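Local coordinates for protein glycoside hydrolase family 31 (Kribbella flavida DSM 17836, PDB 5X3I) that hydrolyses the alpha-1,3-glucosidic linkages of the cyclic tetrasaccharide cyclobis-(1-6)-alpha-nigerosyl inside the cell, yielding isomaltose, at residues P45-P50 and P141-A146; R177-D182 and G253-V258; D197-E202 and Y249-N254; D276-L281 and T650-M655; G283-V288 and G525-G530. The protein carries 1 engineered substitution. All blocks are in the same frame, centred on the assembly; numbering follows the deposited sequence.

Contact 1: residues P45-P50 and P141-A146; sequences PLAGEP and PAVWTA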
# COMPACT_ATOMS: atom_id res chain seq x y z
N PRO A 45 -7.38 -27.07 -9.93
CA PRO A 45 -8.59 -27.67 -9.36
C PRO A 45 -8.26 -28.81 -8.41
O PRO A 45 -7.26 -29.50 -8.62
CB PRO A 45 -9.35 -28.20 -10.58
CG PRO A 45 -8.63 -27.65 -11.77
CD PRO A 45 -7.22 -27.43 -11.35
N LEU A 46 -9.07 -29.00 -7.38
CA LEU A 46 -8.95 -30.20 -6.56
C LEU A 46 -9.46 -31.39 -7.35
O LEU A 46 -10.34 -31.24 -8.20
CB LEU A 46 -9.74 -30.05 -5.25
CG LEU A 46 -9.29 -28.92 -4.32
CD1 LEU A 46 -10.09 -28.94 -3.03
CD2 LEU A 46 -7.81 -29.05 -4.02
N ALA A 47 -8.90 -32.57 -7.09
CA ALA A 47 -9.46 -33.79 -7.65
C ALA A 47 -10.92 -33.89 -7.26
O ALA A 47 -11.27 -33.76 -6.10
CB ALA A 47 -8.68 -35.01 -7.17
N GLY A 48 -11.79 -34.10 -8.25
CA GLY A 48 -13.21 -34.17 -7.98
C GLY A 48 -13.94 -32.90 -8.36
O GLY A 48 -15.16 -32.91 -8.53
N GLU A 49 -13.20 -31.80 -8.49
CA GLU A 49 -13.78 -30.53 -8.89
C GLU A 49 -13.87 -30.44 -10.40
O GLU A 49 -12.97 -30.88 -11.11
CB GLU A 49 -12.94 -29.36 -8.37
CG GLU A 49 -13.15 -29.01 -6.92
CD GLU A 49 -12.47 -27.70 -6.54
OE1 GLU A 49 -12.91 -27.06 -5.56
OE2 GLU A 49 -11.49 -27.30 -7.22
N PRO A 50 -14.97 -29.86 -10.90
CA PRO A 50 -15.04 -29.52 -12.32
C PRO A 50 -14.15 -28.31 -12.59
O PRO A 50 -13.74 -27.64 -11.65
CB PRO A 50 -16.52 -29.18 -12.52
CG PRO A 50 -16.95 -28.67 -11.18
CD PRO A 50 -16.18 -29.47 -10.17
N PRO A 141 -4.98 -32.49 -11.43
CA PRO A 141 -5.74 -32.25 -10.20
C PRO A 141 -4.89 -32.42 -8.94
O PRO A 141 -3.95 -33.20 -8.94
CB PRO A 141 -6.84 -33.32 -10.25
CG PRO A 141 -6.24 -34.41 -11.06
CD PRO A 141 -5.39 -33.73 -12.10
N ALA A 142 -5.23 -31.68 -7.89
CA ALA A 142 -4.45 -31.71 -6.66
C ALA A 142 -5.28 -32.18 -5.47
O ALA A 142 -6.50 -32.11 -5.49
CB ALA A 142 -3.85 -30.34 -6.37
N VAL A 143 -4.61 -32.65 -4.43
CA VAL A 143 -5.29 -33.10 -3.23
C VAL A 143 -4.56 -32.67 -1.96
O VAL A 143 -3.34 -32.54 -1.95
CB VAL A 143 -5.44 -34.64 -3.19
CG1 VAL A 143 -6.23 -35.15 -4.39
CG2 VAL A 143 -4.08 -35.31 -3.11
N TRP A 144 -5.33 -32.48 -0.90
CA TRP A 144 -4.79 -32.19 0.41
C TRP A 144 -4.50 -33.48 1.18
O TRP A 144 -5.37 -34.33 1.31
CB TRP A 144 -5.75 -31.32 1.21
CG TRP A 144 -5.82 -29.89 0.76
CD1 TRP A 144 -6.81 -29.32 0.03
CD2 TRP A 144 -4.87 -28.86 1.03
NE1 TRP A 144 -6.54 -27.99 -0.17
CE2 TRP A 144 -5.35 -27.68 0.43
CE3 TRP A 144 -3.65 -28.81 1.72
CZ2 TRP A 144 -4.66 -26.47 0.50
CZ3 TRP A 144 -2.97 -27.61 1.78
CH2 TRP A 144 -3.48 -26.45 1.18
N THR A 145 -3.29 -33.60 1.69
CA THR A 145 -2.87 -34.78 2.42
C THR A 145 -1.98 -34.40 3.58
O THR A 145 -1.29 -33.38 3.53
CB THR A 145 -2.10 -35.75 1.51
OG1 THR A 145 -1.59 -36.84 2.28
CG2 THR A 145 -0.93 -35.05 0.83
N ALA A 146 -1.97 -35.23 4.62
CA ALA A 146 -1.02 -35.06 5.72
C ALA A 146 0.27 -35.84 5.47
O ALA A 146 1.23 -35.70 6.21
CB ALA A 146 -1.63 -35.46 7.03

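Contact 2: residues R177-D182 and G253-V258; sequences RLQLQD and GNELTV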
# COMPACT_ATOMS: atom_id res chain seq x y z
N ARG A 177 -2.35 -25.17 11.36
CA ARG A 177 -3.21 -24.49 12.32
C ARG A 177 -2.39 -24.04 13.52
O ARG A 177 -1.57 -24.79 14.05
CB ARG A 177 -4.35 -25.40 12.79
CG ARG A 177 -5.52 -25.53 11.82
CD ARG A 177 -5.24 -26.56 10.75
NE ARG A 177 -6.40 -26.80 9.89
CZ ARG A 177 -6.36 -27.52 8.78
NH1 ARG A 177 -7.45 -27.68 8.05
NH2 ARG A 177 -5.22 -28.08 8.39
N LEU A 178 -2.60 -22.80 13.94
CA LEU A 178 -1.99 -22.31 15.16
C LEU A 178 -3.05 -22.29 16.24
O LEU A 178 -4.15 -21.81 16.02
CB LEU A 178 -1.39 -20.91 14.96
CG LEU A 178 -0.21 -20.79 14.00
CD1 LEU A 178 0.15 -19.33 13.81
CD2 LEU A 178 0.98 -21.56 14.52
N GLN A 179 -2.71 -22.82 17.41
CA GLN A 179 -3.65 -22.91 18.51
C GLN A 179 -3.90 -21.56 19.17
O GLN A 179 -2.97 -20.88 19.59
CB GLN A 179 -3.16 -23.91 19.55
CG GLN A 179 -4.13 -25.05 19.81
CD GLN A 179 -4.23 -26.01 18.64
OE1 GLN A 179 -3.23 -26.33 18.00
NE2 GLN A 179 -5.45 -26.46 18.35
N LEU A 180 -5.17 -21.20 19.29
CA LEU A 180 -5.59 -19.96 19.94
C LEU A 180 -6.29 -20.27 21.25
O LEU A 180 -6.87 -21.34 21.42
CB LEU A 180 -6.53 -19.17 19.04
CG LEU A 180 -6.04 -18.87 17.62
CD1 LEU A 180 -7.04 -18.00 16.88
CD2 LEU A 180 -4.67 -18.22 17.66
N GLN A 181 -6.24 -19.32 22.18
CA GLN A 181 -6.95 -19.48 23.44
C GLN A 181 -8.09 -18.49 23.49
O GLN A 181 -8.26 -17.67 22.58
CB GLN A 181 -5.99 -19.26 24.62
CG GLN A 181 -4.83 -20.23 24.66
CD GLN A 181 -3.75 -19.85 25.65
OE1 GLN A 181 -3.41 -18.67 25.80
NE2 GLN A 181 -3.21 -20.84 26.34
N ASP A 182 -8.88 -18.54 24.56
CA ASP A 182 -10.02 -17.64 24.69
C ASP A 182 -9.54 -16.24 25.00
O ASP A 182 -8.60 -16.05 25.77
CB ASP A 182 -10.98 -18.13 25.78
CG ASP A 182 -11.66 -19.43 25.42
OD1 ASP A 182 -12.72 -19.38 24.76
OD2 ASP A 182 -11.13 -20.50 25.78
N GLY A 253 -13.42 -20.79 15.85
CA GLY A 253 -13.18 -21.48 17.09
C GLY A 253 -11.83 -21.10 17.69
O GLY A 253 -11.46 -19.94 17.74
N ASN A 254 -11.11 -22.12 18.15
CA ASN A 254 -9.83 -21.95 18.81
C ASN A 254 -8.62 -22.10 17.89
O ASN A 254 -7.50 -22.25 18.37
CB ASN A 254 -9.73 -22.90 20.00
CG ASN A 254 -10.25 -22.26 21.27
OD1 ASN A 254 -9.99 -21.08 21.54
ND2 ASN A 254 -11.00 -23.02 22.06
N GLU A 255 -8.84 -22.18 16.59
CA GLU A 255 -7.73 -22.32 15.66
C GLU A 255 -7.58 -21.22 14.60
O GLU A 255 -8.56 -20.76 14.01
CB GLU A 255 -7.82 -23.67 14.96
CG GLU A 255 -7.59 -24.86 15.88
CD GLU A 255 -7.54 -26.15 15.12
OE1 GLU A 255 -6.58 -26.92 15.31
OE2 GLU A 255 -8.47 -26.39 14.32
N LEU A 256 -6.34 -20.82 14.35
CA LEU A 256 -6.02 -19.96 13.22
C LEU A 256 -5.40 -20.81 12.12
O LEU A 256 -4.33 -21.38 12.29
CB LEU A 256 -5.06 -18.84 13.62
CG LEU A 256 -4.40 -18.09 12.45
CD1 LEU A 256 -5.42 -17.31 11.64
CD2 LEU A 256 -3.29 -17.16 12.94
N THR A 257 -6.09 -20.89 10.98
CA THR A 257 -5.59 -21.68 9.87
C THR A 257 -4.73 -20.83 8.94
O THR A 257 -5.16 -19.79 8.48
CB THR A 257 -6.74 -22.30 9.05
OG1 THR A 257 -7.52 -23.17 9.89
CG2 THR A 257 -6.18 -23.10 7.89
N VAL A 258 -3.51 -21.30 8.67
CA VAL A 258 -2.58 -20.60 7.79
C VAL A 258 -2.23 -21.42 6.56
O VAL A 258 -1.74 -22.54 6.67
CB VAL A 258 -1.26 -20.25 8.54
CG1 VAL A 258 -0.31 -19.50 7.62
CG2 VAL A 258 -1.55 -19.42 9.78

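Contact 3: residues D197-E202 and Y249-N254; sequences DQRGRE and YSSAGN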
# COMPACT_ATOMS: atom_id res chain seq x y z
N ASP A 197 -8.68 -6.18 15.14
CA ASP A 197 -8.65 -7.61 15.47
C ASP A 197 -9.19 -8.42 14.30
O ASP A 197 -10.33 -8.24 13.90
CB ASP A 197 -9.45 -7.86 16.74
CG ASP A 197 -9.67 -9.34 17.03
OD1 ASP A 197 -8.86 -10.20 16.60
OD2 ASP A 197 -10.65 -9.63 17.72
N GLN A 198 -8.37 -9.31 13.75
CA GLN A 198 -8.75 -10.07 12.56
C GLN A 198 -9.37 -11.45 12.87
O GLN A 198 -9.68 -12.21 11.95
CB GLN A 198 -7.54 -10.27 11.65
CG GLN A 198 -7.06 -8.99 10.94
CD GLN A 198 -8.06 -8.51 9.92
OE1 GLN A 198 -8.56 -9.28 9.09
NE2 GLN A 198 -8.38 -7.22 9.97
N ARG A 199 -9.52 -11.77 14.15
CA ARG A 199 -10.05 -13.09 14.51
C ARG A 199 -11.48 -13.27 14.01
O ARG A 199 -12.33 -12.41 14.19
CB ARG A 199 -9.98 -13.31 16.02
CG ARG A 199 -10.32 -14.74 16.43
CD ARG A 199 -9.97 -15.04 17.87
NE ARG A 199 -10.29 -16.43 18.21
CZ ARG A 199 -10.00 -17.00 19.38
NH1 ARG A 199 -9.39 -16.31 20.32
NH2 ARG A 199 -10.32 -18.27 19.59
N GLY A 200 -11.73 -14.40 13.36
CA GLY A 200 -13.05 -14.71 12.85
C GLY A 200 -13.19 -14.38 11.38
O GLY A 200 -14.23 -14.60 10.78
N ARG A 201 -12.12 -13.86 10.79
CA ARG A 201 -12.17 -13.37 9.42
C ARG A 201 -11.32 -14.21 8.50
O ARG A 201 -10.37 -14.84 8.92
CB ARG A 201 -11.71 -11.91 9.34
CG ARG A 201 -12.56 -10.95 10.12
CD ARG A 201 -12.06 -9.52 9.99
NE ARG A 201 -12.98 -8.59 10.64
CZ ARG A 201 -13.88 -7.86 9.99
NH1 ARG A 201 -13.97 -7.93 8.67
NH2 ARG A 201 -14.68 -7.05 10.67
N GLU A 202 -11.68 -14.19 7.22
CA GLU A 202 -10.83 -14.70 6.18
C GLU A 202 -10.09 -13.54 5.50
O GLU A 202 -10.70 -12.55 5.14
CB GLU A 202 -11.64 -15.47 5.15
CG GLU A 202 -12.22 -16.77 5.68
CD GLU A 202 -12.99 -17.53 4.63
OE1 GLU A 202 -12.87 -18.77 4.59
OE2 GLU A 202 -13.70 -16.88 3.84
N TYR A 249 -5.36 -16.65 5.40
CA TYR A 249 -5.65 -16.78 6.81
C TYR A 249 -7.14 -16.90 7.07
O TYR A 249 -7.94 -16.23 6.42
CB TYR A 249 -5.07 -15.57 7.57
CG TYR A 249 -3.60 -15.42 7.35
CD1 TYR A 249 -3.11 -14.68 6.28
CD2 TYR A 249 -2.69 -16.04 8.19
CE1 TYR A 249 -1.77 -14.55 6.07
CE2 TYR A 249 -1.34 -15.92 7.98
CZ TYR A 249 -0.89 -15.17 6.92
OH TYR A 249 0.46 -15.06 6.68
N SER A 250 -7.50 -17.78 7.99
CA SER A 250 -8.87 -17.84 8.47
C SER A 250 -8.88 -18.33 9.91
O SER A 250 -8.08 -19.17 10.31
CB SER A 250 -9.72 -18.76 7.59
OG SER A 250 -9.25 -20.09 7.68
N SER A 251 -9.79 -17.80 10.71
CA SER A 251 -9.90 -18.29 12.07
C SER A 251 -11.36 -18.57 12.41
O SER A 251 -12.26 -17.82 12.05
CB SER A 251 -9.26 -17.31 13.06
OG SER A 251 -9.78 -16.00 12.90
N ALA A 252 -11.57 -19.70 13.06
CA ALA A 252 -12.86 -20.06 13.61
C ALA A 252 -12.57 -20.89 14.84
O ALA A 252 -11.56 -21.59 14.89
CB ALA A 252 -13.69 -20.83 12.61
N GLY A 253 -13.42 -20.79 15.85
CA GLY A 253 -13.18 -21.48 17.09
C GLY A 253 -11.83 -21.10 17.69
O GLY A 253 -11.46 -19.94 17.74
N ASN A 254 -11.11 -22.12 18.15
CA ASN A 254 -9.83 -21.95 18.81
C ASN A 254 -8.62 -22.10 17.89
O ASN A 254 -7.50 -22.25 18.37
CB ASN A 254 -9.73 -22.90 20.00
CG ASN A 254 -10.25 -22.26 21.27
OD1 ASN A 254 -9.99 -21.08 21.54
ND2 ASN A 254 -11.00 -23.02 22.06
O HOH W 1 -8.38 -14.73 10.95
O HOH W 2 -11.68 -17.81 16.21

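Contact 4: residues D276-L281 and T650-M655; sequences DPATVL and TDRPLM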
# COMPACT_ATOMS: atom_id res chain seq x y z
N ASP A 276 5.74 -9.57 25.78
CA ASP A 276 4.70 -8.55 25.66
C ASP A 276 4.71 -8.07 24.21
O ASP A 276 5.67 -8.35 23.49
CB ASP A 276 4.90 -7.41 26.66
CG ASP A 276 6.25 -6.72 26.55
OD1 ASP A 276 6.91 -6.77 25.49
OD2 ASP A 276 6.65 -6.09 27.54
N PRO A 277 3.65 -7.37 23.76
CA PRO A 277 3.56 -7.04 22.33
C PRO A 277 4.77 -6.30 21.77
O PRO A 277 5.16 -6.57 20.64
CB PRO A 277 2.30 -6.18 22.26
CG PRO A 277 1.47 -6.64 23.39
CD PRO A 277 2.44 -6.94 24.49
N ALA A 278 5.37 -5.41 22.55
CA ALA A 278 6.55 -4.68 22.08
C ALA A 278 7.72 -5.63 21.86
O ALA A 278 8.44 -5.51 20.87
CB ALA A 278 6.93 -3.58 23.07
N THR A 279 7.92 -6.56 22.78
CA THR A 279 9.00 -7.53 22.66
C THR A 279 8.77 -8.48 21.48
O THR A 279 9.70 -8.88 20.80
CB THR A 279 9.19 -8.34 23.95
OG1 THR A 279 9.47 -7.44 25.03
CG2 THR A 279 10.34 -9.32 23.82
N VAL A 280 7.51 -8.83 21.24
CA VAL A 280 7.16 -9.61 20.06
C VAL A 280 7.54 -8.84 18.80
O VAL A 280 8.18 -9.37 17.90
CB VAL A 280 5.67 -9.97 20.03
CG1 VAL A 280 5.26 -10.45 18.65
CG2 VAL A 280 5.35 -11.03 21.08
N LEU A 281 7.17 -7.56 18.76
CA LEU A 281 7.49 -6.73 17.60
C LEU A 281 9.01 -6.61 17.42
O LEU A 281 9.51 -6.66 16.30
CB LEU A 281 6.85 -5.36 17.74
CG LEU A 281 6.94 -4.42 16.53
CD1 LEU A 281 6.61 -5.16 15.23
CD2 LEU A 281 6.01 -3.24 16.73
N THR A 650 12.84 1.42 21.28
CA THR A 650 12.14 0.39 22.04
C THR A 650 11.16 -0.50 21.28
O THR A 650 10.67 -1.48 21.83
CB THR A 650 11.36 1.01 23.20
OG1 THR A 650 10.18 1.64 22.69
CG2 THR A 650 12.22 2.02 23.96
N ASP A 651 10.85 -0.13 20.03
CA ASP A 651 9.83 -0.78 19.20
C ASP A 651 8.39 -0.58 19.69
O ASP A 651 7.45 -1.05 19.05
CB ASP A 651 10.15 -2.26 19.03
CG ASP A 651 11.42 -2.47 18.27
OD1 ASP A 651 11.61 -1.74 17.28
OD2 ASP A 651 12.25 -3.30 18.68
N ARG A 652 8.21 0.09 20.83
CA ARG A 652 6.87 0.51 21.23
C ARG A 652 6.34 1.54 20.23
O ARG A 652 6.96 2.58 20.06
CB ARG A 652 6.87 1.10 22.64
CG ARG A 652 7.18 0.12 23.77
CD ARG A 652 6.42 0.49 25.04
NE ARG A 652 7.20 1.31 25.94
CZ ARG A 652 6.70 2.01 26.95
NH1 ARG A 652 5.40 2.02 27.20
NH2 ARG A 652 7.51 2.73 27.71
N PRO A 653 5.22 1.23 19.57
CA PRO A 653 4.74 2.01 18.41
C PRO A 653 4.45 3.49 18.67
O PRO A 653 4.16 3.89 19.79
CB PRO A 653 3.44 1.30 18.03
CG PRO A 653 3.71 -0.13 18.41
CD PRO A 653 4.46 -0.03 19.71
N LEU A 654 4.55 4.28 17.61
CA LEU A 654 4.23 5.71 17.66
C LEU A 654 2.73 5.95 17.65
O LEU A 654 2.21 6.69 18.47
CB LEU A 654 4.90 6.44 16.50
CG LEU A 654 4.67 7.95 16.43
CD1 LEU A 654 5.03 8.61 17.76
CD2 LEU A 654 5.49 8.55 15.26
N MET A 655 2.01 5.31 16.72
CA MET A 655 0.57 5.36 16.76
C MET A 655 0.16 4.01 17.36
O MET A 655 0.10 3.00 16.66
CB MET A 655 0.01 5.59 15.35
CG MET A 655 -1.49 5.76 15.21
SD MET A 655 -1.94 6.01 13.48
CE MET A 655 -3.68 6.38 13.62

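Contact 5: residues G283-V288 and G525-G530; sequences GFLDEV and GSQAHG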
# COMPACT_ATOMS: atom_id res chain seq x y z
N GLY A 283 11.33 -8.77 18.12
CA GLY A 283 11.80 -9.98 17.48
C GLY A 283 11.56 -9.97 15.97
O GLY A 283 12.45 -10.29 15.20
N PHE A 284 10.35 -9.60 15.57
CA PHE A 284 10.02 -9.45 14.15
C PHE A 284 10.96 -8.45 13.47
O PHE A 284 11.59 -8.76 12.46
CB PHE A 284 8.56 -9.01 14.00
CG PHE A 284 8.07 -8.92 12.57
CD1 PHE A 284 8.31 -9.94 11.66
CD2 PHE A 284 7.33 -7.82 12.15
CE1 PHE A 284 7.84 -9.86 10.37
CE2 PHE A 284 6.86 -7.73 10.86
CZ PHE A 284 7.11 -8.75 9.97
N LEU A 285 11.09 -7.25 14.03
CA LEU A 285 11.85 -6.18 13.37
C LEU A 285 13.35 -6.46 13.38
O LEU A 285 14.04 -6.13 12.42
CB LEU A 285 11.54 -4.83 14.00
CG LEU A 285 10.07 -4.37 13.97
CD1 LEU A 285 9.92 -2.90 14.38
CD2 LEU A 285 9.42 -4.63 12.62
N ASP A 286 13.86 -7.09 14.44
CA ASP A 286 15.25 -7.54 14.46
C ASP A 286 15.53 -8.44 13.27
O ASP A 286 16.63 -8.45 12.72
CB ASP A 286 15.58 -8.30 15.75
CG ASP A 286 15.98 -7.38 16.89
OD1 ASP A 286 16.09 -6.17 16.65
OD2 ASP A 286 16.17 -7.89 18.02
N GLU A 287 14.54 -9.25 12.92
CA GLU A 287 14.66 -10.14 11.78
C GLU A 287 14.46 -9.46 10.42
O GLU A 287 15.23 -9.68 9.51
CB GLU A 287 13.64 -11.29 11.95
CG GLU A 287 13.67 -12.34 10.87
CD GLU A 287 12.62 -13.44 11.10
OE1 GLU A 287 12.02 -13.88 10.10
OE2 GLU A 287 12.39 -13.83 12.27
N VAL A 288 13.38 -8.70 10.27
CA VAL A 288 13.06 -8.17 8.94
C VAL A 288 13.42 -6.69 8.66
O VAL A 288 13.30 -6.23 7.53
CB VAL A 288 11.59 -8.38 8.64
CG1 VAL A 288 11.23 -9.85 8.90
CG2 VAL A 288 10.72 -7.46 9.49
N GLY A 525 9.68 -6.01 5.54
CA GLY A 525 10.92 -5.31 5.26
C GLY A 525 10.75 -3.83 4.91
O GLY A 525 11.69 -3.06 5.05
N SER A 526 9.55 -3.43 4.48
CA SER A 526 9.28 -2.03 4.17
C SER A 526 9.48 -1.08 5.37
O SER A 526 9.64 0.12 5.19
CB SER A 526 7.86 -1.86 3.62
OG SER A 526 7.79 -2.31 2.29
N GLN A 527 9.48 -1.64 6.58
CA GLN A 527 9.69 -0.87 7.80
C GLN A 527 10.95 0.01 7.71
O GLN A 527 10.99 1.09 8.27
CB GLN A 527 9.79 -1.79 9.03
CG GLN A 527 8.53 -2.60 9.39
CD GLN A 527 8.52 -3.98 8.76
OE1 GLN A 527 9.12 -4.19 7.71
NE2 GLN A 527 7.84 -4.94 9.40
N ALA A 528 11.96 -0.49 7.03
CA ALA A 528 13.24 0.19 6.97
C ALA A 528 13.26 1.35 5.97
O ALA A 528 14.23 2.08 5.91
CB ALA A 528 14.35 -0.80 6.63
N HIS A 529 12.22 1.47 5.14
CA HIS A 529 12.30 2.47 4.08
C HIS A 529 11.20 3.53 4.02
O HIS A 529 10.18 3.34 3.38
CB HIS A 529 12.31 1.70 2.75
CG HIS A 529 13.31 0.58 2.72
ND1 HIS A 529 14.66 0.80 2.64
CD2 HIS A 529 13.14 -0.76 2.78
CE1 HIS A 529 15.29 -0.36 2.64
NE2 HIS A 529 14.39 -1.32 2.72
N GLY A 530 11.54 4.72 4.48
CA GLY A 530 10.68 5.87 4.32
C GLY A 530 9.34 5.90 5.02
O GLY A 530 9.14 5.32 6.08
O HOH W 3 14.20 -3.97 5.11

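Contact 1: residues P45-P50 and P141-A146
L46 lies against A142 and W144, beginning with its CB, 3.8 Å from A142 O. CG stands anti to the carbonyl carbon (chi1 -62°), which carries the CD2 branch toward P141-A146: this methyl is 3.6 Å from A142 O and 4.2 Å from W144 CD1, reaching the indole obliquely on its pyrrole side. L165 of strand 159-167 touches both L46 and W144, and R175 makes a cation-pi contact with the same indole.

The backbones meet in a single beta bridge between L46 and A142. A142 N donates to P45 O at 3.1 Å, with the donor in the carbonyl plane, and A47 N donates to A142 O at 2.9 Å. Besides that bond, A142 O takes a CA-H...O contact from L46 CA, at 3.3 Å. Next to the bridge, A47 CB packs on V143 CG1 at 3.7 Å and also on P141 CB.

A type II turn from L46 to E49 bends the first segment back, with G48 at its positive-phi position; E49 OE2 accepts a hydrogen bond from L46 N at 3.0 Å, from above the carboxylate plane. The contact thus joins a loop of the N-terminal domain to the start of edge strand 143-145: two main-chain bonds fix the alignment, and small apolar groups fill in around them.

Contact 2: residues R177-D182 and G253-V258
This is antiparallel strand pairing inside the sheet of the galactose mutarotase-like region, where the end of strand 170-179 meets the start of strand 255-261. L178 and L256 form a hydrogen-bonded pair: L178 N reaches L256 O at 2.8 Å and L256 N returns to L178 O at 2.9 Å, both nearly straight. R177 with T257 and Q179 with E255 are the flanking non-hydrogen-bonded pairs. Beyond the strand end L180 N still donates to N254 O, at 2.7 Å, although the donor is tilted 30° from the carbonyl plane.

The two faces differ sharply. L178 and L256 project together on one, CD1 to CD2 at 4.2 Å, and both touch F239 of strand 237-241. That strand belongs to a second sheet, so this is the apolar interior between two layers, as in the beta-sandwich of GH31 enzymes. L180 extends the apolar patch, with CD1 3.9 Å from L256 CB.

On the other face the side chains are polar. R177 runs alongside T257, pointing the same way; its CG is 3.6 Å from T257 OG1, and T257 CG2 lies over one face of the guanidinium. A bend at chi2 (82°) lays the arginine chain beside the threonine, and its NH2 is held by G161 O and by a salt bridge to E163. Q179 lies beside E255 with amide and carboxylate planes 43° apart, and the bond from Q179 NE2 to E255 OE1 is weak at 3.3 Å.

Contact 3: residues D197-E202 and Y249-N254
S251 OG is gripped from two directions: G200 N donates to it at 2.6 Å in an almost straight bond, and the hydroxyl itself donates to water 1 at 2.7 Å. That water gives its own hydrogens to Q198 O and R201 O, tying the serine to two carbonyls of the type II turn from Q198 to R201. S251 OG can point into the turn because it sits between its backbone N and carbonyl carbon (chi1 53°).

R199 reaches along to the turn after the strand. Extended from CG to NE, its chain passes S251 and puts NH2 2.7 Å from G253 O, which lies within 3° of the guanidinium plane. Water 2 bridges R199 NE and the same carbonyl, while R199 NH1 is taken by Q181 O and D184 O. Before the turn, D197 OD1 accepts R199 N at 3.0 Å in an Asx turn. E202 and S250 touch more lightly, CG to CB at 3.7 Å.

The bond from S251 N to R201 O is weak, at 3.5 Å. In the loop before L203, then, the serine and water 1 tie strand 247-252, and R199 and water 2 hold the turn after it; strand pairing takes over at Y249 and L203.

Contact 4: residues D276-L281 and T650-M655
T650 ends helix 622-650 and only skirts A278, its carbonyl oxygen 4.5 Å from A278 CB. The hydroxyl turns back on its own segment: T650 OG1 accepts R652 N at 3.1 Å in an ST turn, and also bonds R646 O one helical turn earlier.

D651 follows with positive phi, leaving the helix. Its CB points at helix 277-288 and stands 4.1 Å from A278 O, while its carbonyl oxygen meets L281 CD2 at 3.5 Å. The leucine reaches that far because CG is anti to the backbone N (chi1 -172°). Of the carboxylate, OD2 bonds the T282 hydroxyl on the helix, and OD1 forms a salt bridge with R290, just past its end, which would be expected to keep it ionised.

R652 touches the helix with its aliphatic root: CG lies 3.8 Å from A278 CB. Bends at chi2 and chi3 then lead the guanidinium off to a salt bridge with D661. P653 completes the contact with its CG 4.2 Å from L281 CD2, making an apolar corner that F660 also joins.

Across from this segment, D276 caps helix 277-288, its OD1 taking T279 N at 2.9 Å along with the T279 hydroxyl. The N-terminal part of that helix thus lies against the link from helix 622-650 into the C-terminal sheet through strand 655-656, and H228 of strand 223-230 touches P277 and V280 of the helix.

Contact 5: residues G283-V288 and G525-G530
The amide of Q527 is pushed in among F284, L285 and V288 on helix 277-288. Its NE2 approaches the F284 ring obliquely, 3.3 Å from CE2, with amide and ring planes 64° apart. NE2 is also 3.6 Å from L285 CD2 and 3.8 Å from V288 CG2. That same valine methyl sits over the centre of the F284 ring, 3.8 Å above its plane, so the aromatic group and the methyl make one apolar wall.

What places the amide comes next. The Q527 chain bends at chi2 (93°) and brings OE1 back to G525 N, a weak bond at 2.9 Å, while NE2 donates outside the contact to C557 O. G525, at positive phi, puts its CA 3.4 Å from V288 O; water 3 donates to G525 O at 2.7 Å and weakly to V288 O.

Farther out, F226 stacks on F284 and H240 meets it edge-to-face, fixing the ring from the side of the beta domain. The loop before barrel strand 531-533 is thereby seated on the end of helix 277-288. With NE2 satisfied by C557 O, the buried amide meets the helix by van der Waals packing, and the loop's lesser polar links run through G525 CA and water 3.

Contacts 1, 2 and 3 all reach one antiparallel sheet: contact 1 at edge strand 143-145, contact 2 in the middle, contact 3 toward the other edge at 202-205. Contacts 2 and 3 share G253 and N254 and touch directly, with T257 N bonded to S250 O. Contacts 4 and 5 both use helix 277-288, and meet where D651 packs on L285; contact 5 is buried, and the other four are only partly so. Main-chain bonds set the register in contacts 1 and 2, with an apolar and a polar face added in contact 2, and side chains with water dominate contact 3. The two helix contacts, facing the C-terminal domain and the barrel, rely on packing across their interfaces.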